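Long-range contacts in monomethylamine methyltransferase MtmB1 (Methanosarcina barkeri, PDB 1TV4), which catalyses methyl transfer from monomethylamine to the corrinoid cofactor of its partner protein MtmC, a step in methanogenesis from methylamine: residues 50-55 and 399-404; 154-159 and 197-202; 334-339 and 347-352. One frame throughout, in Å; residues are numbered along the deposited sequence. Where two conformers were deposited one is given.

Contact 1. Residues 50-55 and 399-404. With SO4 (sulfate ion), chain F.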
ATOM      1  N   GLU A  50     -19.984 -44.081  20.741  1.00 27.13           N
ATOM      2  CA  GLU A  50     -19.737 -43.565  19.395  1.00 26.82           C
ATOM      3  C   GLU A  50     -18.785 -42.375  19.409  1.00 24.70           C
ATOM      4  O   GLU A  50     -18.838 -41.543  20.316  1.00 22.57           O
ATOM      5  CB  GLU A  50     -21.040 -43.113  18.733  1.00 30.05           C
ATOM      6  CG  GLU A  50     -22.019 -44.212  18.373  1.00 36.16           C
ATOM      7  CD  GLU A  50     -23.121 -43.698  17.458  1.00 41.51           C
ATOM      8  OE1 GLU A  50     -23.737 -42.665  17.794  1.00 43.06           O
ATOM      9  OE2 GLU A  50     -23.372 -44.321  16.404  1.00 43.92           O
ATOM     10  N   PHE A  51     -17.924 -42.296  18.398  1.00 22.41           N
ATOM     11  CA  PHE A  51     -16.987 -41.182  18.278  1.00 21.74           C
ATOM     12  C   PHE A  51     -17.695 -40.021  17.587  1.00 21.14           C
ATOM     13  O   PHE A  51     -17.553 -38.865  17.982  1.00 22.01           O
ATOM     14  CB  PHE A  51     -15.763 -41.572  17.446  1.00 19.78           C
ATOM     15  CG  PHE A  51     -14.819 -42.499  18.149  1.00 21.39           C
ATOM     16  CD1 PHE A  51     -15.011 -43.876  18.104  1.00 20.04           C
ATOM     17  CD2 PHE A  51     -13.730 -41.994  18.852  1.00 20.50           C
ATOM     18  CE1 PHE A  51     -14.129 -44.740  18.749  1.00 20.11           C
ATOM     19  CE2 PHE A  51     -12.840 -42.850  19.502  1.00 22.31           C
ATOM     20  CZ  PHE A  51     -13.043 -44.229  19.447  1.00 21.94           C
ATOM     21  N   ILE A  52     -18.459 -40.349  16.550  1.00 20.53           N
ATOM     22  CA  ILE A  52     -19.202 -39.358  15.776  1.00 21.41           C
ATOM     23  C   ILE A  52     -20.666 -39.786  15.719  1.00 21.97           C
ATOM     24  O   ILE A  52     -20.989 -40.869  15.224  1.00 20.84           O
ATOM     25  CB  ILE A  52     -18.626 -39.248  14.353  1.00 21.62           C
ATOM     26  CG1 ILE A  52     -17.151 -38.844  14.437  1.00 22.84           C
ATOM     27  CG2 ILE A  52     -19.412 -38.226  13.541  1.00 21.37           C
ATOM     28  CD1 ILE A  52     -16.427 -38.868  13.116  1.00 25.83           C
ATOM     29  N   PRO A  53     -21.571 -38.935  16.224  1.00 21.86           N
ATOM     30  CA  PRO A  53     -23.007 -39.218  16.247  1.00 23.12           C
ATOM     31  C   PRO A  53     -23.720 -39.164  14.905  1.00 24.72           C
ATOM     32  O   PRO A  53     -23.307 -38.453  13.993  1.00 22.84           O
ATOM     33  CB  PRO A  53     -23.541 -38.162  17.205  1.00 21.49           C
ATOM     34  CG  PRO A  53     -22.678 -36.984  16.884  1.00 20.91           C
ATOM     35  CD  PRO A  53     -21.294 -37.609  16.809  1.00 20.29           C
ATOM     36  N   THR A  54     -24.795 -39.941  14.813  1.00 27.14           N
ATOM     37  CA  THR A  54     -25.647 -39.995  13.631  1.00 29.73           C
ATOM     38  C   THR A  54     -27.086 -39.807  14.118  1.00 29.86           C
ATOM     39  O   THR A  54     -27.983 -39.491  13.335  1.00 30.42           O
ATOM     40  CB  THR A  54     -25.528 -41.350  12.893  1.00 30.44           C
ATOM     41  OG1 THR A  54     -25.628 -42.425  13.835  1.00 32.65           O
ATOM     42  CG2 THR A  54     -24.203 -41.441  12.150  1.00 32.35           C
ATOM     43  N   ASP A  55     -27.288 -39.996  15.421  1.00 29.88           N
ATOM     44  CA  ASP A  55     -28.601 -39.844  16.050  1.00 28.39           C
ATOM     45  C   ASP A  55     -28.909 -38.351  16.196  1.00 27.88           C
ATOM     46  O   ASP A  55     -28.428 -37.704  17.126  1.00 26.66           O
ATOM     47  CB  ASP A  55     -28.594 -40.506  17.433  1.00 29.49           C
ATOM     48  CG  ASP A  55     -29.958 -40.486  18.105  1.00 29.74           C
ATOM     49  OD1 ASP A  55     -30.770 -39.591  17.798  1.00 28.05           O
ATOM     50  OD2 ASP A  55     -30.210 -41.366  18.958  1.00 32.21           O
ATOM     51  N   SER A 399     -20.616 -44.487   9.575  1.00 23.08           N
ATOM     52  CA  SER A 399     -20.676 -45.806  10.197  1.00 23.91           C
ATOM     53  C   SER A 399     -19.308 -46.482  10.090  1.00 23.90           C
ATOM     54  O   SER A 399     -18.822 -47.071  11.057  1.00 24.58           O
ATOM     55  CB  SER A 399     -21.748 -46.674   9.523  1.00 24.38           C
ATOM     56  OG  SER A 399     -21.475 -46.858   8.144  1.00 26.25           O
ATOM     57  N   GLU A 400     -18.690 -46.386   8.917  0.50 23.18           N
ATOM     58  CA  GLU A 400     -17.379 -46.988   8.696  0.50 22.89           C
ATOM     59  C   GLU A 400     -16.307 -46.268   9.506  0.50 22.43           C
ATOM     60  O   GLU A 400     -15.408 -46.901  10.060  0.50 21.98           O
ATOM     61  CB  GLU A 400     -17.012 -46.944   7.208  0.50 23.65           C
ATOM     62  CG  GLU A 400     -15.615 -47.467   6.895  0.50 24.98           C
ATOM     63  CD  GLU A 400     -15.280 -47.397   5.413  0.50 26.84           C
ATOM     64  OE1 GLU A 400     -16.112 -46.883   4.636  0.50 28.97           O
ATOM     65  OE2 GLU A 400     -14.184 -47.853   5.026  0.50 26.79           O
ATOM     66  N   VAL A 401     -16.403 -44.945   9.570  1.00 22.03           N
ATOM     67  CA  VAL A 401     -15.433 -44.154  10.315  1.00 21.47           C
ATOM     68  C   VAL A 401     -15.415 -44.569  11.785  1.00 22.82           C
ATOM     69  O   VAL A 401     -14.346 -44.744  12.372  1.00 21.70           O
ATOM     70  CB  VAL A 401     -15.747 -42.646  10.217  1.00 21.34           C
ATOM     71  CG1 VAL A 401     -14.849 -41.862  11.163  1.00 20.81           C
ATOM     72  CG2 VAL A 401     -15.541 -42.173   8.786  1.00 19.72           C
ATOM     73  N   ASN A 402     -16.594 -44.730  12.377  1.00 22.87           N
ATOM     74  CA  ASN A 402     -16.672 -45.124  13.778  1.00 24.02           C
ATOM     75  C   ASN A 402     -15.975 -46.457  14.029  1.00 24.61           C
ATOM     76  O   ASN A 402     -15.317 -46.635  15.056  1.00 25.13           O
ATOM     77  CB  ASN A 402     -18.131 -45.192  14.235  1.00 24.88           C
ATOM     78  CG  ASN A 402     -18.673 -43.835  14.645  1.00 25.53           C
ATOM     79  OD1 ASN A 402     -18.118 -43.178  15.526  1.00 26.38           O
ATOM     80  ND2 ASN A 402     -19.760 -43.411  14.012  1.00 24.80           N
ATOM     81  N   VAL A 403     -16.110 -47.387  13.089  1.00 25.10           N
ATOM     82  CA  VAL A 403     -15.473 -48.692  13.222  1.00 25.25           C
ATOM     83  C   VAL A 403     -13.958 -48.544  13.143  1.00 24.79           C
ATOM     84  O   VAL A 403     -13.228 -49.104  13.961  1.00 25.22           O
ATOM     85  CB  VAL A 403     -15.949 -49.660  12.118  1.00 26.08           C
ATOM     86  CG1 VAL A 403     -15.132 -50.948  12.158  1.00 27.09           C
ATOM     87  CG2 VAL A 403     -17.424 -49.966  12.307  1.00 25.50           C
ATOM     88  N   ILE A 404     -13.488 -47.781  12.161  1.00 23.56           N
ATOM     89  CA  ILE A 404     -12.057 -47.554  11.993  1.00 22.21           C
ATOM     90  C   ILE A 404     -11.457 -46.905  13.236  1.00 20.87           C
ATOM     91  O   ILE A 404     -10.393 -47.309  13.708  1.00 21.46           O
ATOM     92  CB  ILE A 404     -11.777 -46.652  10.764  1.00 22.35           C
ATOM     93  CG1 ILE A 404     -12.154 -47.397   9.482  1.00 23.64           C
ATOM     94  CG2 ILE A 404     -10.311 -46.240  10.735  1.00 22.96           C
ATOM     95  CD1 ILE A 404     -11.944 -46.598   8.211  1.00 24.14           C
TER
HETATM   96  S   SO4 F 506     -23.539 -42.336   7.301  0.70 45.93           S
HETATM   97  O1  SO4 F 506     -23.015 -43.470   8.088  0.70 42.80           O
HETATM   98  O2  SO4 F 506     -24.371 -42.854   6.198  0.70 44.39           O
HETATM   99  O3  SO4 F 506     -24.359 -41.467   8.168  0.70 43.76           O
HETATM  100  O4  SO4 F 506     -22.417 -41.555   6.741  0.70 42.21           O
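Asn-402 joins helix 398-410 to the backbone of Phe-51 and Ile-52, and it makes the largest single contribution to the surface buried here. At CB the chain leaves the helix with CG anti to the carbonyl carbon (chi1 -84°), which swings the amide off the helix toward the loop. CG of Asn-402 faces the N-H and C=O of Ile-52, 3.8 Å from Ile-52 O. Beyond it the two tips part. Asn-402 OD1 takes two successive N-H groups: Phe-51 N at 3.0 Å, tilted 30° from the carbonyl plane, and Ile-52 N at 3.0 Å, in that plane and on a lone pair. Asn-402 ND2 returns a bond to Ile-52 O, 3.1 Å away and nearly straight at 165°. Ile-52 is therefore gripped at both its N-H and its C=O, and three bonds fix the rotation of the amide. Ile-52 also meets Val-401 at an angle, CD1 to CG1 3.9 Å. A sulfate ion, probably from the crystallisation liquor, accepts from Ser-399 N (O1, 3.0 Å) and from Ile-398 N, as anions often do at a helix start. In the fold, the loop runs between helix 24-42 and helix 56-73. Ile-52 and Val-401 both rest on Ala-358 of helix 343-358, while Phe-51 and Pro-53 pack against helix 309-325, so the amide ties this linker into a group of α-helices.

Contact 2. Residues 154-159 and 197-202. With BG3 (3-methyl-5-sulfo-pyrrolidine-2-carboxylic acid), chain L.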
ATOM      1  N   ASP A 154      -1.641 -25.992   4.432  1.00 12.49           N
ATOM      2  CA  ASP A 154      -2.262 -24.786   3.871  1.00 11.81           C
ATOM      3  C   ASP A 154      -1.859 -23.501   4.593  1.00 13.14           C
ATOM      4  O   ASP A 154      -1.611 -22.470   3.960  1.00 11.91           O
ATOM      5  CB  ASP A 154      -3.788 -24.908   3.920  1.00 11.69           C
ATOM      6  CG  ASP A 154      -4.318 -26.015   3.032  1.00 15.41           C
ATOM      7  OD1 ASP A 154      -4.002 -26.009   1.823  1.00 15.59           O
ATOM      8  OD2 ASP A 154      -5.061 -26.884   3.536  1.00 15.15           O
ATOM      9  N   THR A 155      -1.824 -23.563   5.921  1.00 11.61           N
ATOM     10  CA  THR A 155      -1.446 -22.421   6.745  1.00 12.37           C
ATOM     11  C   THR A 155      -0.501 -22.930   7.821  1.00 12.88           C
ATOM     12  O   THR A 155      -0.358 -24.140   8.000  1.00 12.94           O
ATOM     13  CB  THR A 155      -2.662 -21.781   7.436  1.00 13.20           C
ATOM     14  OG1 THR A 155      -3.276 -22.741   8.306  1.00 14.48           O
ATOM     15  CG2 THR A 155      -3.679 -21.306   6.400  1.00 12.74           C
ATOM     16  N   ILE A 156       0.127 -22.010   8.543  1.00 12.60           N
ATOM     17  CA  ILE A 156       1.075 -22.378   9.589  1.00 12.27           C
ATOM     18  C   ILE A 156       0.571 -22.023  10.985  1.00 12.81           C
ATOM     19  O   ILE A 156      -0.009 -20.961  11.181  1.00 13.42           O
ATOM     20  CB  ILE A 156       2.426 -21.630   9.403  1.00 12.80           C
ATOM     21  CG1 ILE A 156       3.026 -21.927   8.022  1.00 13.02           C
ATOM     22  CG2 ILE A 156       3.393 -22.010  10.523  1.00 14.14           C
ATOM     23  CD1 ILE A 156       3.435 -23.378   7.807  1.00 12.71           C
ATOM     24  N   VAL A 157       0.763 -22.925  11.946  1.00 12.19           N
ATOM     25  CA  VAL A 157       0.414 -22.616  13.331  1.00 12.76           C
ATOM     26  C   VAL A 157       1.782 -22.464  13.998  1.00 13.28           C
ATOM     27  O   VAL A 157       2.584 -23.402  14.043  1.00 12.93           O
ATOM     28  CB  VAL A 157      -0.431 -23.726  14.021  1.00 12.67           C
ATOM     29  CG1 VAL A 157       0.199 -25.094  13.828  1.00 12.48           C
ATOM     30  CG2 VAL A 157      -0.565 -23.401  15.503  1.00 13.61           C
ATOM     31  N   ASN A 158       2.046 -21.258  14.493  1.00 12.35           N
ATOM     32  CA  ASN A 158       3.329 -20.910  15.091  1.00 12.68           C
ATOM     33  C   ASN A 158       3.837 -21.703  16.288  1.00 13.80           C
ATOM     34  O   ASN A 158       3.073 -22.111  17.163  1.00 14.88           O
ATOM     35  CB  ASN A 158       3.332 -19.431  15.493  1.00 12.64           C
ATOM     36  CG  ASN A 158       3.006 -18.504  14.336  1.00 12.07           C
ATOM     37  OD1 ASN A 158       2.776 -18.951  13.210  1.00 13.41           O
ATOM     38  ND2 ASN A 158       2.981 -17.205  14.612  1.00 12.46           N
ATOM     39  N   GLY A 159       5.153 -21.885  16.314  1.00 14.71           N
ATOM     40  CA  GLY A 159       5.799 -22.544  17.431  1.00 14.39           C
ATOM     41  C   GLY A 159       6.208 -21.418  18.369  1.00 15.91           C
ATOM     42  O   GLY A 159       5.950 -20.246  18.079  1.00 14.01           O
ATOM     43  N   PRO A 197       5.450 -17.322   0.012  1.00 11.40           N
ATOM     44  CA  PRO A 197       5.509 -16.093   0.813  1.00 12.08           C
ATOM     45  C   PRO A 197       4.206 -15.645   1.463  1.00 11.97           C
ATOM     46  O   PRO A 197       4.230 -14.978   2.496  1.00 13.92           O
ATOM     47  CB  PRO A 197       6.008 -15.044  -0.185  1.00 13.06           C
ATOM     48  CG  PRO A 197       6.702 -15.850  -1.248  1.00 13.50           C
ATOM     49  CD  PRO A 197       5.808 -17.039  -1.391  1.00 11.56           C
ATOM     50  N   GLY A 198       3.078 -16.010   0.863  1.00 11.47           N
ATOM     51  CA  GLY A 198       1.796 -15.571   1.386  1.00 11.53           C
ATOM     52  C   GLY A 198       1.016 -16.497   2.293  1.00 11.31           C
ATOM     53  O   GLY A 198      -0.157 -16.243   2.553  1.00 10.73           O
ATOM     54  N   MET A 199       1.638 -17.565   2.781  1.00 11.51           N
ATOM     55  CA  MET A 199       0.921 -18.480   3.661  1.00 10.66           C
ATOM     56  C   MET A 199       0.429 -17.758   4.911  1.00 11.00           C
ATOM     57  O   MET A 199       1.160 -16.971   5.512  1.00 12.60           O
ATOM     58  CB  MET A 199       1.819 -19.642   4.083  1.00 12.44           C
ATOM     59  CG  MET A 199       2.110 -20.644   2.984  1.00 13.87           C
ATOM     60  SD  MET A 199       3.091 -22.011   3.634  1.00 14.48           S
ATOM     61  CE  MET A 199       1.796 -23.034   4.388  1.00 13.73           C
ATOM     62  N   GLY A 200      -0.814 -18.021   5.294  1.00 11.24           N
ATOM     63  CA  GLY A 200      -1.350 -17.397   6.492  1.00 11.82           C
ATOM     64  C   GLY A 200      -0.816 -18.142   7.705  1.00 12.14           C
ATOM     65  O   GLY A 200      -0.413 -19.299   7.594  1.00 14.06           O
ATOM     66  N   VAL A 201      -0.803 -17.487   8.861  1.00 12.18           N
ATOM     67  CA  VAL A 201      -0.319 -18.128  10.078  1.00 12.17           C
ATOM     68  C   VAL A 201      -1.357 -18.000  11.188  1.00 13.13           C
ATOM     69  O   VAL A 201      -2.411 -17.382  11.004  1.00 12.58           O
ATOM     70  CB  VAL A 201       1.005 -17.479  10.587  1.00 11.89           C
ATOM     71  CG1 VAL A 201       2.024 -17.396   9.459  1.00 10.42           C
ATOM     72  CG2 VAL A 201       0.732 -16.097  11.170  1.00 12.85           C
ATOM     73  N   LYS A 202      -1.060 -18.606  12.334  0.70 12.11           N
ATOM     74  CA  LYS A 202      -1.940 -18.530  13.493  0.70 11.52           C
ATOM     75  C   LYS A 202      -1.054 -18.271  14.701  0.70 11.58           C
ATOM     76  O   LYS A 202      -0.083 -18.992  14.932  0.70 12.15           O
ATOM     77  CB  LYS A 202      -2.730 -19.835  13.682  0.70 11.90           C
ATOM     78  CG  LYS A 202      -3.812 -19.748  14.763  0.70 11.36           C
ATOM     79  CD  LYS A 202      -3.325 -20.224  16.139  0.70 10.69           C
ATOM     80  CE  LYS A 202      -3.614 -21.713  16.344  0.70 12.34           C
ATOM     81  NZ  LYS A 202      -3.307 -22.166  17.739  0.70 13.22           N
TER
HETATM   82  C1  BG3 L 511      -3.213 -23.435  18.146  0.70 15.49           C
HETATM   83  C2  BG3 L 511      -2.611 -23.541  19.588  0.70 17.86           C
HETATM   84  C3  BG3 L 511      -1.444 -22.667  19.939  0.70 18.77           C
HETATM   85  C4  BG3 L 511      -1.253 -23.080  21.371  0.70 20.78           C
HETATM   86  C5  BG3 L 511      -2.760 -22.923  21.754  0.70 22.67           C
HETATM   87  C6  BG3 L 511      -0.219 -22.997  19.178  0.70 18.77           C
HETATM   88  O1  BG3 L 511      -3.290 -24.403  17.385  0.70 13.16           O
HETATM   89  N1  BG3 L 511      -3.661 -23.255  20.577  0.70 18.65           N
HETATM   90  S1  BG3 L 511      -3.165 -23.955  23.167  0.70 26.74           S
HETATM   91  O2  BG3 L 511      -2.266 -23.582  24.276  0.70 27.00           O
HETATM   92  O3  BG3 L 511      -4.586 -23.754  23.490  0.70 27.52           O
HETATM   93  O4  BG3 L 511      -2.902 -25.358  22.805  0.70 26.22           O
HETATM   94  O   HOH W   1      -2.373 -19.704   3.439  1.00 12.26           O
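Val-157 and Lys-202 lie side by side and point the same way, with Val-157 CG2 3.6 Å from Lys-202 CE. That methyl stands anti to the backbone N of its own residue, a setting that also brings Val-157 CG2 to 3.5 Å from O1 of the bound group BG3. Lys-202 NZ is covalently joined to BG3 C1, at 1.3 Å, as expected of the amide in a pyrrolysine side chain whose ring here bears a sulfo group. Glu-229 OE1 is hydrogen-bonded to the same NZ. Ile-156 and Val-201 occupy the other face of the sheet. There Ile-156 and Met-199 meet at a slant, CD1 to CE 3.8 Å, over Cys-191 of helix 174-193. The geometry is that of a beta-alpha-beta unit of the TIM barrel: strands 155-161 and 201-203 run parallel, linked through helix 174-193. Ile-156 N gives a bond of 2.9 Å to Gly-200 O, and Asn-158 N one of 3.1 Å to Lys-202 O. Between them Lys-202 N reaches Ile-156 O only weakly, its N-H angle being 118°. One water accepts from Gly-200 N and lies within hydrogen-bonding distance of Asp-154 O. At the far end the amide of Asn-158 lies across Val-201, with OD1 3.5 Å from Val-201 CB. Its carbon, Asn-158 CG, sits 3.2 Å from Lys-202 O, an acceptor like OD1, so those two oxygens do not bond; ND2 donates to Glu-183 OE1 of helix 174-193. Replacing Asn-158 by alanine would remove the amide, and Glu-183 is likely to lose that donor while a gap opens beside Val-201. On the ligand side, Thr-131 packs against Val-157, and Gln-127 of strand 125-128 touches both Val-157 and Lys-202.

Contact 3. Residues 334-339 and 347-352; sequences YYPCAG and LEASAQ. With BG3 (3-methyl-5-sulfo-pyrrolidine-2-carboxylic acid), chain L.
The loop that leaves barrel strand 330-333 is pinned to the helix it leads into, 343-358, by the Glu-348 carboxylate, which receives two consecutive backbone N-H groups. Cys-337 N meets OE2 of Glu-348 at 2.8 Å, almost straight (174°), from the syn side but 29° out of the carboxylate plane. Ala-338 N uses the syn lone pair of Glu-348 OE1 at 2.9 Å. With CG anti to the carbonyl carbon and the chain extended beyond it, Glu-348 reaches off the helix to both donors, passing Pro-336, whose CB is 3.7 Å from OE1 of Glu-348. Asn-307 ND2 adds a further bond to OE2, and such a set of donors round a buried acid would probably favour its charged form. These links belong to a beta-alpha loop of the TIM barrel, on the side where BG3 is bound. One turn further along the helix, the amide of Gln-352 stacks on the Tyr-334 ring, the planes 9° apart. Gln-352 NE2 is offset toward the rim, 3.4 Å from Tyr-334 CD1, and Gln-352 CG adds a CH-pi contact 4.0 Å from the ring centroid. Ala-349 O sits at the ring edge, in plane, 3.4 Å from Tyr-334 CE2. The amide is held flat by bonds outside the pair: NE2 donates to Gln-333 O and Asp-356 OD2, and OE1 is bonded to Thr-306 OG1. Tyr-335 follows Tyr-334 and its CB points away from the helix; Tyr-335 OH donates to the sulfo oxygen O4 of BG3 at 2.6 Å.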
ATOM      1  N   TYR A 334      -4.025 -30.543  17.838  1.00 15.84           N
ATOM      2  CA  TYR A 334      -3.420 -31.855  18.079  1.00 14.87           C
ATOM      3  C   TYR A 334      -2.308 -31.991  19.117  1.00 16.46           C
ATOM      4  O   TYR A 334      -1.243 -31.388  18.981  1.00 16.84           O
ATOM      5  CB  TYR A 334      -2.906 -32.403  16.739  1.00 14.07           C
ATOM      6  CG  TYR A 334      -3.995 -32.647  15.720  1.00 13.54           C
ATOM      7  CD1 TYR A 334      -4.897 -31.638  15.370  1.00 13.19           C
ATOM      8  CD2 TYR A 334      -4.161 -33.907  15.144  1.00 13.42           C
ATOM      9  CE1 TYR A 334      -5.947 -31.886  14.482  1.00 12.33           C
ATOM     10  CE2 TYR A 334      -5.203 -34.165  14.257  1.00 14.94           C
ATOM     11  CZ  TYR A 334      -6.095 -33.155  13.932  1.00 14.11           C
ATOM     12  OH  TYR A 334      -7.155 -33.432  13.098  1.00 15.52           O
ATOM     13  N   TYR A 335      -2.558 -32.821  20.130  1.00 16.69           N
ATOM     14  CA  TYR A 335      -1.586 -33.078  21.187  1.00 17.18           C
ATOM     15  C   TYR A 335      -1.373 -34.570  21.442  1.00 17.57           C
ATOM     16  O   TYR A 335      -1.984 -35.144  22.343  1.00 18.42           O
ATOM     17  CB  TYR A 335      -2.021 -32.433  22.501  1.00 18.39           C
ATOM     18  CG  TYR A 335      -1.700 -30.967  22.624  1.00 19.98           C
ATOM     19  CD1 TYR A 335      -2.537 -29.996  22.072  1.00 22.02           C
ATOM     20  CD2 TYR A 335      -0.570 -30.546  23.324  1.00 20.68           C
ATOM     21  CE1 TYR A 335      -2.258 -28.643  22.225  1.00 22.78           C
ATOM     22  CE2 TYR A 335      -0.283 -29.201  23.482  1.00 22.49           C
ATOM     23  CZ  TYR A 335      -1.132 -28.254  22.934  1.00 24.50           C
ATOM     24  OH  TYR A 335      -0.861 -26.921  23.131  1.00 25.16           O
ATOM     25  N   PRO A 336      -0.515 -35.217  20.643  1.00 17.63           N
ATOM     26  CA  PRO A 336      -0.249 -36.649  20.830  1.00 18.28           C
ATOM     27  C   PRO A 336       0.688 -36.844  22.023  1.00 18.48           C
ATOM     28  O   PRO A 336       1.412 -35.923  22.402  1.00 17.09           O
ATOM     29  CB  PRO A 336       0.441 -37.055  19.526  1.00 18.86           C
ATOM     30  CG  PRO A 336       0.020 -35.993  18.541  1.00 19.85           C
ATOM     31  CD  PRO A 336       0.060 -34.744  19.375  1.00 16.87           C
ATOM     32  N   CYS A 337       0.677 -38.039  22.607  1.00 19.43           N
ATOM     33  CA  CYS A 337       1.564 -38.336  23.731  1.00 20.01           C
ATOM     34  C   CYS A 337       2.970 -38.604  23.216  1.00 19.69           C
ATOM     35  O   CYS A 337       3.952 -38.109  23.770  1.00 21.88           O
ATOM     36  CB  CYS A 337       1.088 -39.578  24.488  1.00 20.93           C
ATOM     37  SG  CYS A 337      -0.453 -39.381  25.375  1.00 25.05           S
ATOM     38  N   ALA A 338       3.056 -39.399  22.154  1.00 19.20           N
ATOM     39  CA  ALA A 338       4.337 -39.769  21.560  1.00 20.41           C
ATOM     40  C   ALA A 338       5.024 -38.620  20.828  1.00 21.93           C
ATOM     41  O   ALA A 338       4.373 -37.679  20.368  1.00 20.60           O
ATOM     42  CB  ALA A 338       4.147 -40.945  20.613  1.00 18.87           C
ATOM     43  N   GLY A 339       6.346 -38.718  20.721  1.00 21.09           N
ATOM     44  CA  GLY A 339       7.125 -37.695  20.051  1.00 21.04           C
ATOM     45  C   GLY A 339       7.355 -38.016  18.587  1.00 20.62           C
ATOM     46  O   GLY A 339       6.992 -39.098  18.120  1.00 21.27           O
ATOM     47  N   LEU A 347       0.093 -42.435  14.467  1.00 18.85           N
ATOM     48  CA  LEU A 347      -1.202 -43.089  14.607  1.00 18.70           C
ATOM     49  C   LEU A 347      -2.126 -42.260  15.488  1.00 18.77           C
ATOM     50  O   LEU A 347      -3.336 -42.213  15.254  1.00 18.02           O
ATOM     51  CB  LEU A 347      -1.041 -44.504  15.190  1.00 19.70           C
ATOM     52  CG  LEU A 347      -0.322 -45.524  14.299  1.00 20.03           C
ATOM     53  CD1 LEU A 347      -0.258 -46.870  15.013  1.00 21.92           C
ATOM     54  CD2 LEU A 347      -1.055 -45.669  12.972  1.00 18.88           C
ATOM     55  N   GLU A 348      -1.554 -41.607  16.499  1.00 18.22           N
ATOM     56  CA  GLU A 348      -2.332 -40.768  17.408  1.00 18.34           C
ATOM     57  C   GLU A 348      -2.938 -39.586  16.649  1.00 18.61           C
ATOM     58  O   GLU A 348      -4.134 -39.307  16.760  1.00 17.79           O
ATOM     59  CB  GLU A 348      -1.451 -40.231  18.543  1.00 17.21           C
ATOM     60  CG  GLU A 348      -1.150 -41.232  19.658  1.00 18.61           C
ATOM     61  CD  GLU A 348      -0.351 -40.608  20.790  1.00 18.80           C
ATOM     62  OE1 GLU A 348       0.894 -40.553  20.691  1.00 20.57           O
ATOM     63  OE2 GLU A 348      -0.973 -40.154  21.774  1.00 20.02           O
ATOM     64  N   ALA A 349      -2.102 -38.893  15.883  1.00 18.12           N
ATOM     65  CA  ALA A 349      -2.559 -37.745  15.111  1.00 17.65           C
ATOM     66  C   ALA A 349      -3.542 -38.197  14.042  1.00 17.82           C
ATOM     67  O   ALA A 349      -4.493 -37.485  13.721  1.00 17.56           O
ATOM     68  CB  ALA A 349      -1.371 -37.042  14.469  1.00 16.50           C
ATOM     69  N   SER A 350      -3.307 -39.385  13.490  1.00 17.18           N
ATOM     70  CA  SER A 350      -4.179 -39.932  12.456  1.00 16.98           C
ATOM     71  C   SER A 350      -5.585 -40.162  12.998  1.00 17.09           C
ATOM     72  O   SER A 350      -6.575 -39.865  12.331  1.00 16.38           O
ATOM     73  CB  SER A 350      -3.610 -41.249  11.921  1.00 16.89           C
ATOM     74  OG  SER A 350      -2.428 -41.022  11.170  1.00 18.72           O
ATOM     75  N   ALA A 351      -5.669 -40.693  14.215  1.00 17.78           N
ATOM     76  CA  ALA A 351      -6.964 -40.951  14.834  1.00 17.19           C
ATOM     77  C   ALA A 351      -7.743 -39.648  14.975  1.00 17.13           C
ATOM     78  O   ALA A 351      -8.946 -39.606  14.722  1.00 16.94           O
ATOM     79  CB  ALA A 351      -6.774 -41.600  16.206  1.00 17.14           C
ATOM     80  N   GLN A 352      -7.060 -38.579  15.375  1.00 16.76           N
ATOM     81  CA  GLN A 352      -7.740 -37.298  15.533  1.00 16.01           C
ATOM     82  C   GLN A 352      -8.112 -36.693  14.180  1.00 15.49           C
ATOM     83  O   GLN A 352      -9.163 -36.072  14.045  1.00 15.74           O
ATOM     84  CB  GLN A 352      -6.877 -36.307  16.315  1.00 16.85           C
ATOM     85  CG  GLN A 352      -7.683 -35.110  16.800  1.00 18.49           C
ATOM     86  CD  GLN A 352      -6.884 -34.150  17.655  1.00 17.69           C
ATOM     87  OE1 GLN A 352      -5.981 -34.554  18.393  1.00 17.23           O
ATOM     88  NE2 GLN A 352      -7.228 -32.869  17.578  1.00 18.01           N
TER
HETATM   89  C1  BG3 L 511      -3.213 -23.435  18.146  0.70 15.49           C
HETATM   90  C2  BG3 L 511      -2.611 -23.541  19.588  0.70 17.86           C
HETATM   91  C3  BG3 L 511      -1.444 -22.667  19.939  0.70 18.77           C
HETATM   92  C4  BG3 L 511      -1.253 -23.080  21.371  0.70 20.78           C
HETATM   93  C5  BG3 L 511      -2.760 -22.923  21.754  0.70 22.67           C
HETATM   94  C6  BG3 L 511      -0.219 -22.997  19.178  0.70 18.77           C
HETATM   95  O1  BG3 L 511      -3.290 -24.403  17.385  0.70 13.16           O
HETATM   96  N1  BG3 L 511      -3.661 -23.255  20.577  0.70 18.65           N
HETATM   97  S1  BG3 L 511      -3.165 -23.955  23.167  0.70 26.74           S
HETATM   98  O2  BG3 L 511      -2.266 -23.582  24.276  0.70 27.00           O
HETATM   99  O3  BG3 L 511      -4.586 -23.754  23.490  0.70 27.52           O
HETATM  100  O4  BG3 L 511      -2.902 -25.358  22.805  0.70 26.22           O

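Overall arrangement
Contacts 2 and 3 lie about equally near the centre of one TIM-barrel chain, contact 1 farther out. Contact 2 lies on the parallel sheet itself, between strands 155-161 and 201-203. Contact 3 follows strand 330-333 of the same sheet; the centres of contacts 2 and 3 are about 21 Å apart, yet both touch BG3, one through its covalent attachment and one through its sulfo group. Along the chain they come in series, both nested within the long loop closed by contact 1. The centres of contacts 1 and 2 are about 31 Å apart. Those of contacts 1 and 3 are about 19 Å apart. Helix 343-358 connects contact 1 to contact 3, carrying 347-352 and, at its end, Ala-358 under Ile-52 and Val-401.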